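Local coordinates for protein oxidoreductase, Gfo/Idh/MocA family (Vibrio cholerae, PDB 1XEA) that probably works as an NAD(P)-dependent oxidoreductase of the Gfo/Idh/MocA family, binding the dinucleotide on its Rossmann domain, at residues N122-P127 with P171-N176; A137-G142 with I289-A294. All coordinates share one frame; numbering follows the deposited sequence.

Contact 1 of 2, residues N122-P127 with P171-N176; sequences NRRHIP and PLDSVN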
ATOM      1  N   ASN A 122     -25.545  10.266  -3.737  1.00 39.24           N
ATOM      2  CA  ASN A 122     -24.378  10.783  -3.038  1.00 36.62           C
ATOM      3  C   ASN A 122     -23.051  10.627  -3.793  1.00 36.45           C
ATOM      4  O   ASN A 122     -22.174  11.481  -3.683  1.00 36.44           O
ATOM      5  CB  ASN A 122     -24.279  10.162  -1.639  1.00 35.26           C
ATOM      6  CG  ASN A 122     -23.844   8.715  -1.663  1.00 37.36           C
ATOM      7  OD1 ASN A 122     -22.898   8.344  -0.975  1.00 37.73           O
ATOM      8  ND2 ASN A 122     -24.531   7.888  -2.443  1.00 37.98           N
ATOM      9  N   ARG A 123     -22.910   9.561  -4.575  1.00 34.40           N
ATOM     10  CA  ARG A 123     -21.682   9.339  -5.320  1.00 32.50           C
ATOM     11  C   ARG A 123     -21.433  10.380  -6.412  1.00 33.37           C
ATOM     12  O   ARG A 123     -20.543  10.200  -7.242  1.00 33.64           O
ATOM     13  CB  ARG A 123     -21.682   7.936  -5.928  1.00 30.67           C
ATOM     14  CG  ARG A 123     -20.747   6.966  -5.257  1.00 30.48           C
ATOM     15  CD  ARG A 123     -21.365   5.585  -5.153  1.00 32.13           C
ATOM     16  NE  ARG A 123     -22.238   5.478  -3.988  1.00 32.18           N
ATOM     17  CZ  ARG A 123     -21.982   4.710  -2.933  1.00 31.53           C
ATOM     18  NH1 ARG A 123     -20.884   3.970  -2.888  1.00 28.87           N
ATOM     19  NH2 ARG A 123     -22.821   4.697  -1.912  1.00 35.72           N
ATOM     20  N   ARG A 124     -22.218  11.456  -6.444  1.00 32.58           N
ATOM     21  CA  ARG A 124     -21.989  12.513  -7.440  1.00 32.45           C
ATOM     22  C   ARG A 124     -21.341  13.694  -6.736  1.00 32.09           C
ATOM     23  O   ARG A 124     -20.917  14.649  -7.381  1.00 31.53           O
ATOM     24  CB  ARG A 124     -23.294  13.017  -8.055  1.00 35.37           C
ATOM     25  CG  ARG A 124     -23.980  12.080  -9.016  1.00 39.78           C
ATOM     26  CD  ARG A 124     -25.167  12.791  -9.665  1.00 39.91           C
ATOM     27  NE  ARG A 124     -26.043  11.829 -10.326  1.00 42.94           N
ATOM     28  CZ  ARG A 124     -27.263  12.102 -10.779  1.00 42.01           C
ATOM     29  NH1 ARG A 124     -27.762  13.325 -10.645  1.00 41.73           N
ATOM     30  NH2 ARG A 124     -27.984  11.143 -11.350  1.00 40.23           N
ATOM     31  N   HIS A 125     -21.288  13.615  -5.408  1.00 31.37           N
ATOM     32  CA  HIS A 125     -20.735  14.669  -4.564  1.00 30.04           C
ATOM     33  C   HIS A 125     -19.580  14.205  -3.692  1.00 30.93           C
ATOM     34  O   HIS A 125     -19.371  14.732  -2.596  1.00 32.35           O
ATOM     35  CB  HIS A 125     -21.827  15.211  -3.656  1.00 30.63           C
ATOM     36  CG  HIS A 125     -23.049  15.637  -4.395  1.00 34.76           C
ATOM     37  ND1 HIS A 125     -23.164  16.879  -4.981  1.00 34.28           N
ATOM     38  CD2 HIS A 125     -24.168  14.952  -4.733  1.00 34.77           C
ATOM     39  CE1 HIS A 125     -24.299  16.940  -5.652  1.00 33.77           C
ATOM     40  NE2 HIS A 125     -24.926  15.784  -5.519  1.00 34.86           N
ATOM     41  N   ILE A 126     -18.837  13.208  -4.148  1.00 28.60           N
ATOM     42  CA  ILE A 126     -17.719  12.732  -3.353  1.00 27.82           C
ATOM     43  C   ILE A 126     -16.643  13.810  -3.359  1.00 28.66           C
ATOM     44  O   ILE A 126     -15.985  14.042  -4.384  1.00 30.36           O
ATOM     45  CB  ILE A 126     -17.168  11.425  -3.915  1.00 25.87           C
ATOM     46  CG1 ILE A 126     -18.302  10.410  -3.995  1.00 24.29           C
ATOM     47  CG2 ILE A 126     -16.042  10.907  -3.030  1.00 25.55           C
ATOM     48  CD1 ILE A 126     -19.020  10.178  -2.684  1.00 19.46           C
ATOM     49  N   PRO A 127     -16.450  14.483  -2.210  1.00 28.97           N
ATOM     50  CA  PRO A 127     -15.440  15.548  -2.123  1.00 28.55           C
ATOM     51  C   PRO A 127     -14.057  15.208  -2.668  1.00 29.12           C
ATOM     52  O   PRO A 127     -13.495  15.984  -3.432  1.00 30.91           O
ATOM     53  CB  PRO A 127     -15.432  15.915  -0.637  1.00 26.53           C
ATOM     54  CG  PRO A 127     -15.984  14.683   0.047  1.00 29.13           C
ATOM     55  CD  PRO A 127     -17.049  14.197  -0.892  1.00 28.96           C
ATOM     56  N   PRO A 171     -23.044   2.618  -8.927  1.00 37.37           N
ATOM     57  CA  PRO A 171     -21.939   2.736  -9.886  1.00 37.09           C
ATOM     58  C   PRO A 171     -22.382   3.115 -11.295  1.00 36.62           C
ATOM     59  O   PRO A 171     -21.707   3.881 -11.983  1.00 36.29           O
ATOM     60  CB  PRO A 171     -21.286   1.354  -9.832  1.00 35.86           C
ATOM     61  CG  PRO A 171     -22.418   0.454  -9.488  1.00 37.01           C
ATOM     62  CD  PRO A 171     -23.156   1.235  -8.425  1.00 36.86           C
ATOM     63  N   LEU A 172     -23.529   2.584 -11.707  1.00 36.42           N
ATOM     64  CA  LEU A 172     -24.052   2.860 -13.032  1.00 36.66           C
ATOM     65  C   LEU A 172     -24.252   4.362 -13.253  1.00 37.53           C
ATOM     66  O   LEU A 172     -23.735   4.933 -14.219  1.00 38.36           O
ATOM     67  CB  LEU A 172     -25.374   2.126 -13.245  1.00 35.15           C
ATOM     68  CG  LEU A 172     -25.924   2.196 -14.679  1.00 34.61           C
ATOM     69  CD1 LEU A 172     -25.014   1.401 -15.612  1.00 32.36           C
ATOM     70  CD2 LEU A 172     -27.336   1.657 -14.712  1.00 31.08           C
ATOM     71  N   ASP A 173     -25.002   4.998 -12.357  1.00 36.46           N
ATOM     72  CA  ASP A 173     -25.256   6.428 -12.457  1.00 36.22           C
ATOM     73  C   ASP A 173     -23.974   7.242 -12.346  1.00 37.24           C
ATOM     74  O   ASP A 173     -23.742   8.167 -13.128  1.00 39.16           O
ATOM     75  CB  ASP A 173     -26.208   6.902 -11.360  1.00 35.18           C
ATOM     76  CG  ASP A 173     -26.308   8.426 -11.302  1.00 37.22           C
ATOM     77  OD1 ASP A 173     -26.964   9.032 -12.170  1.00 37.73           O
ATOM     78  OD2 ASP A 173     -25.713   9.033 -10.395  1.00 37.70           O
ATOM     79  N   SER A 174     -23.152   6.907 -11.358  1.00 35.96           N
ATOM     80  CA  SER A 174     -21.901   7.619 -11.125  1.00 35.57           C
ATOM     81  C   SER A 174     -21.022   7.703 -12.359  1.00 34.77           C
ATOM     82  O   SER A 174     -20.202   8.605 -12.489  1.00 33.63           O
ATOM     83  CB  SER A 174     -21.120   6.953  -9.992  1.00 36.05           C
ATOM     84  OG  SER A 174     -21.865   6.972  -8.799  1.00 36.36           O
ATOM     85  N   VAL A 175     -21.212   6.762 -13.267  1.00 34.54           N
ATOM     86  CA  VAL A 175     -20.425   6.706 -14.475  1.00 35.76           C
ATOM     87  C   VAL A 175     -21.179   7.253 -15.672  1.00 36.79           C
ATOM     88  O   VAL A 175     -20.575   7.615 -16.675  1.00 35.99           O
ATOM     89  CB  VAL A 175     -20.025   5.254 -14.747  1.00 37.13           C
ATOM     90  CG1 VAL A 175     -19.340   5.145 -16.072  1.00 41.86           C
ATOM     91  CG2 VAL A 175     -19.100   4.759 -13.643  1.00 38.75           C
ATOM     92  N   ASN A 176     -22.504   7.318 -15.545  1.00 39.96           N
ATOM     93  CA  ASN A 176     -23.398   7.782 -16.609  1.00 41.17           C
ATOM     94  C   ASN A 176     -23.277   9.281 -16.912  1.00 42.25           C
ATOM     95  O   ASN A 176     -24.221  10.048 -16.743  1.00 40.14           O
ATOM     96  CB  ASN A 176     -24.835   7.437 -16.231  1.00 41.81           C
ATOM     97  CG  ASN A 176     -25.767   7.488 -17.408  1.00 43.69           C
ATOM     98  OD1 ASN A 176     -25.369   7.865 -18.509  1.00 46.36           O
ATOM     99  ND2 ASN A 176     -27.013   7.096 -17.194  1.00 43.76           N
TER
HETATM  100  O   HOH W   1     -20.533  10.443 -10.518  1.00 37.44           O

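Contact 2 of 2, residues A137-G142 with I289-A294; sequences AQQECG and IERNLA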
ATOM      1  N   ALA A 137     -17.475  16.567 -10.997  1.00 36.45           N
ATOM      2  CA  ALA A 137     -18.125  17.717 -10.369  1.00 38.77           C
ATOM      3  C   ALA A 137     -19.124  18.353 -11.326  1.00 41.32           C
ATOM      4  O   ALA A 137     -20.281  18.559 -10.972  1.00 42.21           O
ATOM      5  CB  ALA A 137     -17.085  18.745  -9.952  1.00 36.22           C
ATOM      6  N   GLN A 138     -18.663  18.644 -12.538  1.00 43.63           N
ATOM      7  CA  GLN A 138     -19.500  19.264 -13.547  1.00 45.59           C
ATOM      8  C   GLN A 138     -20.463  18.302 -14.229  1.00 44.95           C
ATOM      9  O   GLN A 138     -21.361  18.723 -14.955  1.00 44.89           O
ATOM     10  CB  GLN A 138     -18.623  19.921 -14.590  1.00 48.80           C
ATOM     11  CG  GLN A 138     -17.780  21.035 -14.052  1.00 55.83           C
ATOM     12  CD  GLN A 138     -16.720  21.452 -15.060  1.00 62.24           C
ATOM     13  OE1 GLN A 138     -15.823  20.661 -15.404  1.00 64.63           O
ATOM     14  NE2 GLN A 138     -16.821  22.692 -15.555  1.00 64.08           N
ATOM     15  N   GLN A 139     -20.267  17.011 -13.994  1.00 44.30           N
ATOM     16  CA  GLN A 139     -21.125  15.977 -14.566  1.00 43.66           C
ATOM     17  C   GLN A 139     -21.037  15.902 -16.091  1.00 43.71           C
ATOM     18  O   GLN A 139     -22.051  15.890 -16.787  1.00 42.17           O
ATOM     19  CB  GLN A 139     -22.575  16.198 -14.105  1.00 42.77           C
ATOM     20  CG  GLN A 139     -22.664  16.412 -12.605  1.00 43.23           C
ATOM     21  CD  GLN A 139     -24.039  16.154 -12.033  1.00 43.44           C
ATOM     22  OE1 GLN A 139     -24.622  15.091 -12.246  1.00 44.89           O
ATOM     23  NE2 GLN A 139     -24.561  17.120 -11.283  1.00 43.45           N
ATOM     24  N   GLU A 140     -19.808  15.848 -16.599  1.00 45.82           N
ATOM     25  CA  GLU A 140     -19.554  15.746 -18.033  1.00 48.07           C
ATOM     26  C   GLU A 140     -18.497  14.661 -18.253  1.00 47.32           C
ATOM     27  O   GLU A 140     -18.042  14.025 -17.306  1.00 46.38           O
ATOM     28  CB  GLU A 140     -18.999  17.060 -18.599  1.00 50.45           C
ATOM     29  CG  GLU A 140     -19.717  18.325 -18.183  1.00 56.82           C
ATOM     30  CD  GLU A 140     -19.140  19.577 -18.848  1.00 59.27           C
ATOM     31  OE1 GLU A 140     -19.379  19.776 -20.060  1.00 61.51           O
ATOM     32  OE2 GLU A 140     -18.443  20.355 -18.157  1.00 60.73           O
ATOM     33  N   CYS A 141     -18.103  14.470 -19.507  1.00 46.91           N
ATOM     34  CA  CYS A 141     -17.074  13.505 -19.847  1.00 45.63           C
ATOM     35  C   CYS A 141     -15.744  14.246 -20.002  1.00 44.47           C
ATOM     36  O   CYS A 141     -14.685  13.686 -19.735  1.00 46.60           O
ATOM     37  CB  CYS A 141     -17.421  12.803 -21.148  1.00 46.05           C
ATOM     38  SG  CYS A 141     -18.803  11.690 -21.025  1.00 50.71           S
ATOM     39  N   GLY A 142     -15.811  15.501 -20.445  1.00 41.05           N
ATOM     40  CA  GLY A 142     -14.622  16.317 -20.617  1.00 38.91           C
ATOM     41  C   GLY A 142     -13.429  15.660 -21.291  1.00 38.53           C
ATOM     42  O   GLY A 142     -13.503  15.192 -22.429  1.00 37.57           O
ATOM     43  N   ILE A 289     -31.875  16.522 -14.213  1.00 44.41           N
ATOM     44  CA  ILE A 289     -33.080  15.729 -14.393  1.00 43.00           C
ATOM     45  C   ILE A 289     -32.852  14.664 -15.470  1.00 44.54           C
ATOM     46  O   ILE A 289     -33.137  13.487 -15.247  1.00 45.30           O
ATOM     47  CB  ILE A 289     -34.254  16.609 -14.827  1.00 41.06           C
ATOM     48  CG1 ILE A 289     -34.408  17.780 -13.867  1.00 39.66           C
ATOM     49  CG2 ILE A 289     -35.517  15.792 -14.878  1.00 39.48           C
ATOM     50  CD1 ILE A 289     -35.239  18.881 -14.421  1.00 36.00           C
ATOM     51  N   GLU A 290     -32.341  15.082 -16.630  1.00 45.74           N
ATOM     52  CA  GLU A 290     -32.084  14.162 -17.740  1.00 48.14           C
ATOM     53  C   GLU A 290     -31.187  13.005 -17.334  1.00 46.19           C
ATOM     54  O   GLU A 290     -31.397  11.875 -17.770  1.00 46.41           O
ATOM     55  CB  GLU A 290     -31.445  14.890 -18.932  1.00 51.82           C
ATOM     56  CG  GLU A 290     -32.397  15.768 -19.750  1.00 59.56           C
ATOM     57  CD  GLU A 290     -31.833  16.136 -21.132  1.00 65.60           C
ATOM     58  OE1 GLU A 290     -30.746  16.773 -21.207  1.00 66.21           O
ATOM     59  OE2 GLU A 290     -32.486  15.784 -22.154  1.00 68.51           O
ATOM     60  N   ARG A 291     -30.188  13.289 -16.502  1.00 44.01           N
ATOM     61  CA  ARG A 291     -29.277  12.248 -16.051  1.00 41.01           C
ATOM     62  C   ARG A 291     -30.048  11.318 -15.128  1.00 40.23           C
ATOM     63  O   ARG A 291     -29.900  10.096 -15.189  1.00 39.45           O
ATOM     64  CB  ARG A 291     -28.075  12.855 -15.317  1.00 39.03           C
ATOM     65  CG  ARG A 291     -27.125  11.814 -14.734  1.00 38.02           C
ATOM     66  CD  ARG A 291     -25.911  12.427 -14.048  1.00 37.88           C
ATOM     67  NE  ARG A 291     -25.098  11.400 -13.392  1.00 38.47           N
ATOM     68  CZ  ARG A 291     -23.907  11.618 -12.838  1.00 37.65           C
ATOM     69  NH1 ARG A 291     -23.374  12.830 -12.856  1.00 36.56           N
ATOM     70  NH2 ARG A 291     -23.247  10.622 -12.268  1.00 35.39           N
ATOM     71  N   ASN A 292     -30.885  11.898 -14.277  1.00 40.86           N
ATOM     72  CA  ASN A 292     -31.680  11.084 -13.364  1.00 42.89           C
ATOM     73  C   ASN A 292     -32.556  10.109 -14.167  1.00 43.42           C
ATOM     74  O   ASN A 292     -32.505   8.893 -13.965  1.00 42.92           O
ATOM     75  CB  ASN A 292     -32.527  11.982 -12.464  1.00 42.55           C
ATOM     76  CG  ASN A 292     -31.680  12.770 -11.502  1.00 43.97           C
ATOM     77  OD1 ASN A 292     -30.893  12.203 -10.757  1.00 47.09           O
ATOM     78  ND2 ASN A 292     -31.820  14.073 -11.518  1.00 45.90           N
ATOM     79  N   LEU A 293     -33.343  10.646 -15.093  1.00 41.27           N
ATOM     80  CA  LEU A 293     -34.191   9.816 -15.920  1.00 39.27           C
ATOM     81  C   LEU A 293     -33.367   8.762 -16.612  1.00 38.14           C
ATOM     82  O   LEU A 293     -33.625   7.569 -16.489  1.00 38.93           O
ATOM     83  CB  LEU A 293     -34.897  10.660 -16.967  1.00 40.76           C
ATOM     84  CG  LEU A 293     -36.044  11.454 -16.356  1.00 42.71           C
ATOM     85  CD1 LEU A 293     -36.490  12.540 -17.318  1.00 43.39           C
ATOM     86  CD2 LEU A 293     -37.187  10.510 -16.019  1.00 40.84           C
ATOM     87  N   ALA A 294     -32.359   9.211 -17.341  1.00 37.23           N
ATOM     88  CA  ALA A 294     -31.505   8.297 -18.076  1.00 37.39           C
ATOM     89  C   ALA A 294     -30.998   7.124 -17.226  1.00 38.57           C
ATOM     90  O   ALA A 294     -31.084   5.962 -17.641  1.00 39.18           O
ATOM     91  CB  ALA A 294     -30.332   9.061 -18.673  1.00 37.14           C
TER

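Contact 1 of 2, residues N122-P127 with P171-N176
Arg124 and Asp173 form a two-pronged salt bridge that holds the 3-10 turn following the last strand of the Rossmann sheet, 117-120, against the C-terminal end of helix 160-175, which packs on the mixed sheet of the second domain. The guanidinium meets the carboxylate through its NE and NH2 edge. NE donates to the syn lone pair of Asp173 OD2 at 2.8 Å, with an N-H...O angle of 158°, while NH2 of Arg124 reaches Asp173 OD1 at a modelled 2.5 Å, a length too short to lean on at this resolution. The planes of the two groups are 33° apart, so the pairing is twisted rather than coplanar. Arg124 gets there as a chain extended from CG to NE; Asp173 has CG anti to its backbone N (chi1 171°), and the two side chains cross at about a right angle. Both ions are buried and have further partners: OD1 of Asp173 also takes Arg291 NE and Ser295 OG, and Arg124 NH2 also bonds Asn292 OD1. The carboxylate thus faces two arginines whose NE atoms lie close together, and its negative charge would be expected to offset their repulsion.

Arg123 and Ser174, whose CA atoms are 6.1 Å apart, meet by packing beside this pair. The hydroxyl of Ser174, bonded to His170 O within its own helix, lies against the aliphatic part of Arg123, with OG 3.7 Å from Arg123 CG. The Arg123 chain bends at chi2 and chi3, and its NH1 ends in a salt bridge to Glu224; Trp149 of strand 146-152 touches both residues. A water links the two backbones, donating to Arg123 O at 3.3 Å and to Ser174 O at 2.7 Å.

Contact 2 of 2, residues A137-G142 with I289-A294
Gln139 and Arg291 provide the whole of this small side-chain contact, in which the end of helix 134-138 meets a turn of the long helix 286-311. The polar part is one weak hydrogen bond: Arg291 NH1 donates to Gln139 OE1 at 2.7 Å, but the N-H...O angle is only 122°. The amide and guanidinium planes are turned 64° from each other, and OE1 approaches the guanidinium obliquely. The arginine's NE is engaged by Asp173, so this weak bond is not its main polar tie.

The remaining contacts are packing. CG of Gln139 lies in the guanidinium plane at its edge, 3.7 Å from Arg291 NH1, and OE1 rests 3.5 Å from Arg291 CD. Arg291 leaves its helix with CG anti to the backbone N (chi1 176°) and stays extended through to NE, which carries the guanidinium across to Gln139 from a backbone whose CA is 9.1 Å from the CA of Gln139.

A backbone motif sets the place of the glutamine. With positive phi, it is the C' residue of a Schellman motif that closes helix 134-138 and turns the chain away.

Helix 286-311 meets this helix end through Arg291 and touches helix 100-112 of the Rossmann domain through Ile289, Asn292 and Leu293, which contact Tyr107.

How the contacts relate
From the N terminus the chain leaves strand 117-120 through 122-127, ends helix 134-138 at 137-142, passes strand 146-152 and finishes helix 160-175 at 171-176. There contact 1 closes a loop of 43 residues. Contact 2 opens inside that loop and closes 146 residues on, in helix 286-311, after all the strands of the mixed sheet, so the two loops cross rather than nest. Their centres are 10 Å apart and they share neighbours: Arg124 CD packs on Gln139 OE1, and Arg291 NH2 on Ser174 CA. Together they tie the exit of the Rossmann sheet, two helix ends and the C-terminal helix into one junction.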